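Local coordinates for CBS domain-containing protein (Listeria monocytogenes, PDB 6XNU), which binds the second messenger c-di-AMP, probably through its pair of CBS domains, and takes part in (p)ppGpp and c-di-AMP homeostasis, at residues Asn25-Val37 with Phe138-Gln150. Residues are numbered along the deposited sequence; the frame is centred on the assembly and turned at random.
Sequences NELADSMISAEKV and FEGIVTRRVVLKQ
Ile32 and Ile141 exchange a reciprocal pair of backbone hydrogen bonds, Ile32 N to Ile141 O at 2.8 Å and Ile141 N to Ile32 O at 3.0 Å. This antiparallel hydrogen-bonded pair adds the short strand 32-33 to the edge of a CBS-domain sheet whose other strands come from the second half of the chain. A weak bond from Ala34 N to Glu139 O extends the pairing. Glu139 and Gly140 form a classic beta bulge opposite Val131 on the next strand; Gly140 sits at phi 155°, and its CA lies only 3.0 Å from Ile32 O, with no side chain between the strands.

At the other end, Gln150 NE2 gives a fairly straight hydrogen bond to Glu26 OE1 (3.1 Å). The acceptor lies in the amide plane, while the donor reaches the anti side of the carboxylate, 33° out of its plane. Arg153 adds a salt bridge to the same oxygen. Between the two ends, Ser30 OG donates to Leu27 O and accepts from a water that takes the N-H of Thr143, a water bridge from the turn after helix 26-29 to the end of strand 138-143.

Apolar groups fill in around these bonds. Leu27 CD2 meets Val146 CG1 at 3.6 Å, the two side chains crossing at about a right angle, and Ser30 CB rests on Val146 CG2. Ile32 and Ile141 run side by side, with Ile32 CD1 reaching on to Thr143 CG2. Val37 CG1 approaches the edge of the Phe138 ring, which also packs on Pro62 and Leu64 of strand 60-64. Met31, with CG anti to its N (chi1 -177°), runs along strand 138-143 and then bends at chi3, bringing CE to 3.6 Å from Glu139 O.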
loop_
_atom_site.group_PDB
_atom_site.type_symbol
_atom_site.label_atom_id
_atom_site.label_comp_id
_atom_site.label_asym_id
_atom_site.label_seq_id
_atom_site.Cartn_x
_atom_site.Cartn_y
_atom_site.Cartn_z
ATOM N N ASN A 25 -8.390 -19.172 16.981
ATOM C CA ASN A 25 -7.016 -18.746 16.730
ATOM C C ASN A 25 -6.832 -18.208 15.315
ATOM O O ASN A 25 -5.742 -18.306 14.754
ATOM C CB ASN A 25 -6.038 -19.911 16.946
ATOM C CG ASN A 25 -5.959 -20.356 18.392
ATOM O OD1 ASN A 25 -6.624 -21.313 18.793
ATOM N ND2 ASN A 25 -5.135 -19.677 19.179
ATOM N N GLU A 26 -7.885 -17.638 14.730
ATOM C CA GLU A 26 -7.819 -17.298 13.313
ATOM C C GLU A 26 -6.967 -16.058 13.067
ATOM O O GLU A 26 -6.256 -15.984 12.064
ATOM C CB GLU A 26 -9.219 -17.102 12.740
ATOM C CG GLU A 26 -9.297 -17.468 11.271
ATOM C CD GLU A 26 -10.688 -17.889 10.847
ATOM O OE1 GLU A 26 -11.464 -17.011 10.416
ATOM O OE2 GLU A 26 -11.010 -19.097 10.951
ATOM N N LEU A 27 -7.049 -15.059 13.943
ATOM C CA LEU A 27 -6.183 -13.893 13.796
ATOM C C LEU A 27 -4.725 -14.278 13.990
ATOM O O LEU A 27 -3.864 -13.863 13.210
ATOM C CB LEU A 27 -6.576 -12.794 14.787
ATOM C CG LEU A 27 -7.772 -11.910 14.439
ATOM C CD1 LEU A 27 -7.885 -10.781 15.448
ATOM C CD2 LEU A 27 -7.643 -11.356 13.035
ATOM N N ALA A 28 -4.433 -15.088 15.015
ATOM C CA ALA A 28 -3.048 -15.466 15.277
ATOM C C ALA A 28 -2.483 -16.316 14.149
ATOM O O ALA A 28 -1.361 -16.077 13.689
ATOM C CB ALA A 28 -2.945 -16.206 16.611
ATOM N N ASP A 29 -3.249 -17.299 13.672
ATOM C CA ASP A 29 -2.753 -18.153 12.597
ATOM C C ASP A 29 -2.566 -17.393 11.287
ATOM O O ASP A 29 -1.807 -17.849 10.424
ATOM C CB ASP A 29 -3.691 -19.345 12.377
ATOM C CG ASP A 29 -3.642 -20.354 13.518
ATOM O OD1 ASP A 29 -2.723 -20.279 14.365
ATOM O OD2 ASP A 29 -4.530 -21.228 13.563
ATOM N N SER A 30 -3.222 -16.243 11.119
ATOM C CA SER A 30 -3.072 -15.459 9.896
ATOM C C SER A 30 -1.815 -14.595 9.869
ATOM O O SER A 30 -1.528 -13.993 8.826
ATOM C CB SER A 30 -4.277 -14.544 9.699
ATOM O OG SER A 30 -4.161 -13.401 10.525
ATOM N N MET A 31 -1.096 -14.480 10.982
ATOM C CA MET A 31 0.092 -13.634 10.990
ATOM C C MET A 31 1.058 -14.099 9.913
ATOM O O MET A 31 1.310 -15.300 9.767
ATOM C CB MET A 31 0.776 -13.668 12.357
ATOM C CG MET A 31 1.970 -12.741 12.430
ATOM S SD MET A 31 2.902 -12.908 13.983
ATOM C CE MET A 31 3.745 -14.458 13.699
ATOM N N ILE A 32 1.580 -13.146 9.150
ATOM C CA ILE A 32 2.641 -13.427 8.187
ATOM C C ILE A 32 3.964 -13.426 8.936
ATOM O O ILE A 32 4.337 -12.410 9.530
ATOM C CB ILE A 32 2.645 -12.398 7.054
ATOM C CG1 ILE A 32 1.298 -12.436 6.309
ATOM C CG2 ILE A 32 3.793 -12.668 6.090
ATOM C CD1 ILE A 32 1.053 -11.207 5.491
ATOM N N SER A 33 4.668 -14.556 8.913
ATOM C CA SER A 33 5.891 -14.734 9.690
ATOM C C SER A 33 6.969 -13.755 9.232
ATOM O O SER A 33 7.070 -13.413 8.051
ATOM C CB SER A 33 6.405 -16.169 9.542
ATOM O OG SER A 33 5.516 -17.090 10.144
ATOM N N ALA A 34 7.825 -13.350 10.179
ATOM C CA ALA A 34 8.786 -12.283 9.897
ATOM C C ALA A 34 9.696 -12.590 8.712
ATOM O O ALA A 34 10.080 -11.671 7.977
ATOM C CB ALA A 34 9.646 -12.012 11.141
ATOM N N GLU A 35 10.088 -13.850 8.518
ATOM C CA GLU A 35 11.024 -14.145 7.437
ATOM C C GLU A 35 10.406 -13.981 6.050
ATOM O O GLU A 35 11.148 -13.968 5.057
ATOM C CB GLU A 35 11.594 -15.552 7.609
ATOM C CG GLU A 35 10.659 -16.672 7.224
ATOM C CD GLU A 35 9.693 -17.062 8.335
ATOM O OE1 GLU A 35 9.740 -16.452 9.429
ATOM O OE2 GLU A 35 8.876 -17.982 8.104
ATOM N N LYS A 36 9.088 -13.812 5.965
ATOM C CA LYS A 36 8.401 -13.532 4.707
ATOM C C LYS A 36 8.176 -12.044 4.485
ATOM O O LYS A 36 7.613 -11.662 3.447
ATOM C CB LYS A 36 7.049 -14.262 4.668
ATOM C CG LYS A 36 7.146 -15.772 4.757
ATOM C CD LYS A 36 5.771 -16.391 5.003
ATOM C CE LYS A 36 5.812 -17.898 4.856
ATOM N NZ LYS A 36 4.610 -18.537 5.465
ATOM N N VAL A 37 8.578 -11.201 5.433
ATOM C CA VAL A 37 8.413 -9.753 5.352
ATOM C C VAL A 37 9.797 -9.148 5.164
ATOM O O VAL A 37 10.685 -9.354 5.997
ATOM C CB VAL A 37 7.739 -9.184 6.614
ATOM C CG1 VAL A 37 7.492 -7.687 6.444
ATOM C CG2 VAL A 37 6.427 -9.933 6.950
ATOM N N PHE A 138 10.927 -8.528 16.420
ATOM C CA PHE A 138 9.932 -8.530 15.347
ATOM C C PHE A 138 9.497 -9.952 15.012
ATOM O O PHE A 138 10.328 -10.811 14.699
ATOM C CB PHE A 138 10.512 -7.851 14.110
ATOM C CG PHE A 138 9.582 -7.839 12.931
ATOM C CD1 PHE A 138 8.312 -7.304 13.038
ATOM C CD2 PHE A 138 9.994 -8.350 11.715
ATOM C CE1 PHE A 138 7.455 -7.294 11.937
ATOM C CE2 PHE A 138 9.145 -8.331 10.604
ATOM C CZ PHE A 138 7.880 -7.801 10.728
ATOM N N GLU A 139 8.183 -10.196 15.041
ATOM C CA GLU A 139 7.653 -11.541 14.850
ATOM C C GLU A 139 6.910 -11.736 13.538
ATOM O O GLU A 139 6.851 -12.859 13.033
ATOM C CB GLU A 139 6.702 -11.896 15.999
ATOM C CG GLU A 139 7.397 -11.880 17.374
ATOM C CD GLU A 139 8.279 -13.088 17.570
ATOM O OE1 GLU A 139 9.450 -12.918 17.981
ATOM O OE2 GLU A 139 7.796 -14.214 17.313
ATOM N N GLY A 140 6.340 -10.676 12.977
ATOM C CA GLY A 140 5.503 -10.806 11.807
ATOM C C GLY A 140 4.518 -9.653 11.734
ATOM O O GLY A 140 4.616 -8.683 12.479
ATOM N N ILE A 141 3.576 -9.773 10.797
ATOM C CA ILE A 141 2.556 -8.745 10.627
ATOM C C ILE A 141 1.190 -9.405 10.524
ATOM O O ILE A 141 1.059 -10.562 10.108
ATOM C CB ILE A 141 2.812 -7.833 9.398
ATOM C CG1 ILE A 141 2.736 -8.630 8.102
ATOM C CG2 ILE A 141 4.165 -7.090 9.528
ATOM C CD1 ILE A 141 2.823 -7.745 6.863
ATOM N N VAL A 142 0.173 -8.666 10.957
ATOM C CA VAL A 142 -1.226 -9.017 10.732
ATOM C C VAL A 142 -1.795 -7.975 9.779
ATOM O O VAL A 142 -1.551 -6.779 9.960
ATOM C CB VAL A 142 -2.012 -9.052 12.057
ATOM C CG1 VAL A 142 -3.485 -9.302 11.797
ATOM C CG2 VAL A 142 -1.452 -10.125 12.972
ATOM N N THR A 143 -2.536 -8.415 8.753
ATOM C CA THR A 143 -3.080 -7.479 7.778
ATOM C C THR A 143 -4.605 -7.516 7.789
ATOM O O THR A 143 -5.239 -8.338 8.457
ATOM C CB THR A 143 -2.557 -7.750 6.351
ATOM O OG1 THR A 143 -3.323 -8.786 5.711
ATOM C CG2 THR A 143 -1.070 -8.141 6.375
ATOM N N ARG A 144 -5.187 -6.594 7.021
ATOM C CA ARG A 144 -6.641 -6.501 6.932
ATOM C C ARG A 144 -7.262 -7.699 6.235
ATOM O O ARG A 144 -8.469 -7.950 6.408
ATOM C CB ARG A 144 -7.026 -5.243 6.170
ATOM C CG ARG A 144 -6.966 -3.978 6.970
ATOM C CD ARG A 144 -7.250 -2.816 6.047
ATOM N NE ARG A 144 -7.272 -1.538 6.750
ATOM C CZ ARG A 144 -7.091 -0.371 6.147
ATOM N NH1 ARG A 144 -6.874 -0.342 4.840
ATOM N NH2 ARG A 144 -7.141 0.758 6.840
ATOM N N ARG A 145 -6.480 -8.448 5.453
ATOM C CA ARG A 145 -7.062 -9.492 4.614
ATOM C C ARG A 145 -7.800 -10.542 5.439
ATOM O O ARG A 145 -8.854 -11.030 5.017
ATOM C CB ARG A 145 -5.981 -10.153 3.763
ATOM C CG ARG A 145 -6.501 -11.298 2.912
ATOM C CD ARG A 145 -5.498 -11.633 1.830
ATOM N NE ARG A 145 -5.997 -12.645 0.903
ATOM C CZ ARG A 145 -5.888 -13.951 1.103
ATOM N NH1 ARG A 145 -5.300 -14.408 2.202
ATOM N NH2 ARG A 145 -6.372 -14.798 0.203
ATOM N N VAL A 146 -7.268 -10.910 6.615
ATOM C CA VAL A 146 -7.924 -11.949 7.409
ATOM C C VAL A 146 -9.331 -11.505 7.800
ATOM O O VAL A 146 -10.264 -12.315 7.824
ATOM C CB VAL A 146 -7.077 -12.320 8.648
ATOM C CG1 VAL A 146 -6.873 -11.121 9.568
ATOM C CG2 VAL A 146 -7.736 -13.462 9.412
ATOM N N VAL A 147 -9.515 -10.213 8.084
ATOM C CA VAL A 147 -10.843 -9.737 8.473
ATOM C C VAL A 147 -11.777 -9.754 7.271
ATOM O O VAL A 147 -12.951 -10.136 7.382
ATOM C CB VAL A 147 -10.752 -8.334 9.099
ATOM C CG1 VAL A 147 -12.153 -7.819 9.457
ATOM C CG2 VAL A 147 -9.832 -8.357 10.352
ATOM N N LEU A 148 -11.270 -9.368 6.096
ATOM C CA LEU A 148 -12.094 -9.451 4.892
ATOM C C LEU A 148 -12.490 -10.893 4.597
ATOM O O LEU A 148 -13.613 -11.154 4.156
ATOM C CB LEU A 148 -11.356 -8.842 3.697
ATOM C CG LEU A 148 -11.682 -7.380 3.400
ATOM C CD1 LEU A 148 -13.125 -7.218 2.874
ATOM C CD2 LEU A 148 -11.468 -6.519 4.623
ATOM N N LYS A 149 -11.577 -11.845 4.826
ATOM C CA LYS A 149 -11.923 -13.252 4.649
ATOM C C LYS A 149 -13.051 -13.645 5.584
ATOM O O LYS A 149 -13.978 -14.365 5.191
ATOM C CB LYS A 149 -10.705 -14.140 4.910
ATOM C CG LYS A 149 -9.742 -14.219 3.740
ATOM C CD LYS A 149 -8.513 -15.054 4.093
ATOM C CE LYS A 149 -8.848 -16.527 4.286
ATOM N NZ LYS A 149 -7.651 -17.299 4.771
ATOM N N GLN A 150 -12.993 -13.167 6.826
ATOM C CA GLN A 150 -14.046 -13.492 7.783
ATOM C C GLN A 150 -15.376 -12.859 7.383
ATOM O O GLN A 150 -16.435 -13.488 7.530
ATOM C CB GLN A 150 -13.618 -13.043 9.176
ATOM C CG GLN A 150 -12.470 -13.879 9.716
ATOM C CD GLN A 150 -11.916 -13.330 11.022
ATOM O OE1 GLN A 150 -12.069 -12.141 11.323
ATOM N NE2 GLN A 150 -11.264 -14.194 11.804
HETATM O O HOH W 1 -2.822 -11.483 9.072
#